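Local coordinates for RabGAP/TBC protein (PDB 4P17) that probably acts as a GTPase-activating protein for Rab GTPases in the flagellum, although its function remains unestablished, at residues Ser81-Lys86 against Ala177-Ile183. Residues are numbered along the deposited sequence; the frame is centred on the assembly and turned at random.
Sequences SGANKK and AALVEDI
A salt-bridge network joins two helices of the all-helical TBC domain: K86 NZ donates to D182 OD2 at 2.8 Å and to E181 OE1 at 3.0 Å. The other carboxylate oxygen of E181 is held by Y141 and H144 of helix 128-144. K86 (mtpp) reaches the acidic pair by inserting as a knob among A177, A178, E181 and D182, its CE 3.8 Å from A177 CB and its CD 3.8 Å from A178 CA. The accepting helix ends in a wider pi-type turn at 179-183. On the other segment, S81 and G82 link helix 73-80 to helix 83-88, G82 (phi/psi 86°/3°) being the N-cap residue of the latter. S81 (chi1 p) forms an ST turn, OG accepting from A83 N at 3.0 Å and also hydrogen-bonded to the backbone O of W77. The nearest CA atoms are those of A83 and A178, 5.2 Å apart, with small side chains meeting there (CB to CB 4.1 Å). Packing then extends past A178 CB, 3.5 Å from S81 O, to I183 CD1, 3.9 Å from S81 CB.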
ATOM      1  N   SER A  81      12.798  -2.531   3.394  1.00  9.75           N
ATOM      2  CA  SER A  81      12.198  -3.516   2.473  1.00  5.54           C
ATOM      3  C   SER A  81      13.254  -4.475   1.963  1.00  9.95           C
ATOM      4  O   SER A  81      12.948  -5.494   1.392  1.00  9.27           O
ATOM      5  CB  SER A  81      11.576  -2.865   1.258  1.00  7.17           C
ATOM      6  OG  SER A  81      12.599  -2.188   0.517  1.00  9.58           O
ATOM      7  N   GLY A  82      14.504  -4.086   2.105  1.00 10.67           N
ATOM      8  CA  GLY A  82      15.586  -4.808   1.494  1.00 14.50           C
ATOM      9  C   GLY A  82      15.890  -4.408   0.064  1.00 16.45           C
ATOM     10  O   GLY A  82      16.761  -5.007  -0.568  1.00 10.76           O
ATOM     11  N   ALA A  83      15.196  -3.406  -0.465  1.00 11.25           N
ATOM     12  CA  ALA A  83      15.442  -2.972  -1.846  1.00  8.64           C
ATOM     13  C   ALA A  83      16.858  -2.425  -2.057  1.00 10.59           C
ATOM     14  O   ALA A  83      17.409  -2.568  -3.167  1.00  9.26           O
ATOM     15  CB  ALA A  83      14.426  -1.931  -2.269  1.00  8.97           C
ATOM     16  N   ASN A  84      17.443  -1.798  -1.033  1.00  9.51           N
ATOM     17  CA  ASN A  84      18.813  -1.254  -1.155  1.00  7.22           C
ATOM     18  C   ASN A  84      19.807  -2.381  -1.369  1.00 12.80           C
ATOM     19  O   ASN A  84      20.713  -2.272  -2.191  1.00  9.47           O
ATOM     20  CB  ASN A  84      19.215  -0.449   0.073  1.00 13.47           C
ATOM     21  CG  ASN A  84      18.644   0.967   0.078  1.00 16.26           C
ATOM     22  OD1 ASN A  84      18.370   1.538  -0.962  1.00 10.70           O
ATOM     23  ND2 ASN A  84      18.438   1.523   1.282  1.00 14.39           N
ATOM     24  N   LYS A  85      19.601  -3.463  -0.630  1.00 13.85           N
ATOM     25  CA  LYS A  85      20.458  -4.637  -0.714  1.00 17.78           C
ATOM     26  C   LYS A  85      20.301  -5.314  -2.064  1.00  9.82           C
ATOM     27  O   LYS A  85      21.273  -5.796  -2.624  1.00 12.70           O
ATOM     28  CB  LYS A  85      20.128  -5.641   0.385  1.00 18.31           C
ATOM     29  CG  LYS A  85      20.382  -5.159   1.804  1.00 22.89           C
ATOM     30  CD  LYS A  85      19.879  -6.169   2.850  1.00 39.25           C
ATOM     31  CE  LYS A  85      18.350  -6.259   2.908  1.00 36.37           C
ATOM     32  NZ  LYS A  85      17.860  -7.589   3.397  1.00 30.76           N
ATOM     33  N   LYS A  86      19.086  -5.340  -2.602  1.00  9.39           N
ATOM     34  CA  LYS A  86      18.886  -5.954  -3.914  1.00 10.23           C
ATOM     35  C   LYS A  86      19.527  -5.106  -4.980  1.00  8.79           C
ATOM     36  O   LYS A  86      20.205  -5.642  -5.864  1.00 18.27           O
ATOM     37  CB  LYS A  86      17.398  -6.150  -4.229  1.00 12.29           C
ATOM     38  CG  LYS A  86      16.688  -7.017  -3.226  1.00 17.78           C
ATOM     39  CD  LYS A  86      15.214  -6.992  -3.440  1.00 11.38           C
ATOM     40  CE  LYS A  86      14.832  -7.838  -4.649  1.00 14.50           C
ATOM     41  NZ  LYS A  86      15.049  -9.289  -4.432  1.00 18.45           N
ATOM     42  N   ALA A 177      10.475  -4.876  -6.673  1.00  4.48           N
ATOM     43  CA  ALA A 177      11.165  -6.162  -6.619  1.00  5.40           C
ATOM     44  C   ALA A 177      11.173  -6.720  -5.199  1.00 10.91           C
ATOM     45  O   ALA A 177      10.833  -7.892  -4.969  1.00  9.84           O
ATOM     46  CB  ALA A 177      12.608  -6.016  -7.124  1.00  7.08           C
ATOM     47  N   ALA A 178      11.561  -5.889  -4.237  1.00 12.95           N
ATOM     48  CA  ALA A 178      11.559  -6.329  -2.841  1.00  7.22           C
ATOM     49  C   ALA A 178      10.173  -6.825  -2.417  1.00  5.85           C
ATOM     50  O   ALA A 178      10.037  -7.854  -1.778  1.00  6.58           O
ATOM     51  CB  ALA A 178      12.033  -5.212  -1.939  1.00  8.43           C
ATOM     52  N   LEU A 179       9.137  -6.126  -2.841  1.00  8.94           N
ATOM     53  CA  LEU A 179       7.769  -6.462  -2.456  1.00  3.16           C
ATOM     54  C   LEU A 179       7.297  -7.801  -3.003  1.00  6.18           C
ATOM     55  O   LEU A 179       6.797  -8.657  -2.274  1.00  9.26           O
ATOM     56  CB  LEU A 179       6.856  -5.329  -2.928  1.00  7.36           C
ATOM     57  CG  LEU A 179       5.363  -5.572  -2.853  1.00  7.79           C
ATOM     58  CD1 LEU A 179       4.901  -5.411  -1.394  1.00  9.28           C
ATOM     59  CD2 LEU A 179       4.624  -4.625  -3.756  1.00 17.41           C
ATOM     60  N   VAL A 180       7.438  -7.959  -4.303  1.00  8.60           N
ATOM     61  CA  VAL A 180       7.043  -9.156  -5.019  1.00 10.61           C
ATOM     62  C   VAL A 180       7.918 -10.327  -4.642  1.00  8.90           C
ATOM     63  O   VAL A 180       7.412 -11.429  -4.452  1.00 10.80           O
ATOM     64  CB  VAL A 180       7.135  -8.947  -6.531  1.00 10.92           C
ATOM     65  CG1 VAL A 180       6.755 -10.195  -7.281  1.00 10.72           C
ATOM     66  CG2 VAL A 180       6.243  -7.809  -6.955  1.00  7.44           C
ATOM     67  N   GLU A 181       9.229 -10.108  -4.570  1.00  8.08           N
ATOM     68  CA  GLU A 181      10.132 -11.239  -4.445  1.00 12.62           C
ATOM     69  C   GLU A 181      10.409 -11.668  -3.009  1.00 12.90           C
ATOM     70  O   GLU A 181      10.680 -12.849  -2.774  1.00  9.67           O
ATOM     71  CB  GLU A 181      11.439 -10.924  -5.163  1.00 14.46           C
ATOM     72  CG  GLU A 181      11.193 -10.570  -6.622  1.00  9.87           C
ATOM     73  CD  GLU A 181      12.355  -9.884  -7.290  1.00 11.69           C
ATOM     74  OE1 GLU A 181      13.535 -10.060  -6.874  1.00 13.55           O
ATOM     75  OE2 GLU A 181      12.079  -9.125  -8.232  1.00 10.23           O
ATOM     76  N   ASP A 182      10.346 -10.736  -2.052  1.00 11.88           N
ATOM     77  CA  ASP A 182      10.891 -10.988  -0.701  1.00 14.00           C
ATOM     78  C   ASP A 182       9.867 -10.765   0.416  1.00  8.44           C
ATOM     79  O   ASP A 182       9.936 -11.397   1.449  1.00 10.77           O
ATOM     80  CB  ASP A 182      12.115 -10.096  -0.442  1.00  9.87           C
ATOM     81  CG  ASP A 182      13.209 -10.318  -1.470  1.00 13.30           C
ATOM     82  OD1 ASP A 182      13.375 -11.476  -1.901  1.00 21.80           O
ATOM     83  OD2 ASP A 182      13.891  -9.352  -1.838  1.00 18.41           O
ATOM     84  N   ILE A 183       8.918  -9.873   0.181  1.00  6.23           N
ATOM     85  CA  ILE A 183       7.966  -9.494   1.227  1.00  5.02           C
ATOM     86  C   ILE A 183       6.654 -10.274   1.077  1.00  5.84           C
ATOM     87  O   ILE A 183       6.239 -10.961   2.020  1.00  9.80           O
ATOM     88  CB  ILE A 183       7.705  -8.012   1.217  1.00  4.76           C
ATOM     89  CG1 ILE A 183       9.019  -7.265   1.522  1.00 10.75           C
ATOM     90  CG2 ILE A 183       6.645  -7.662   2.269  1.00  6.24           C
ATOM     91  CD1 ILE A 183       8.889  -5.726   1.551  1.00  6.91           C
TER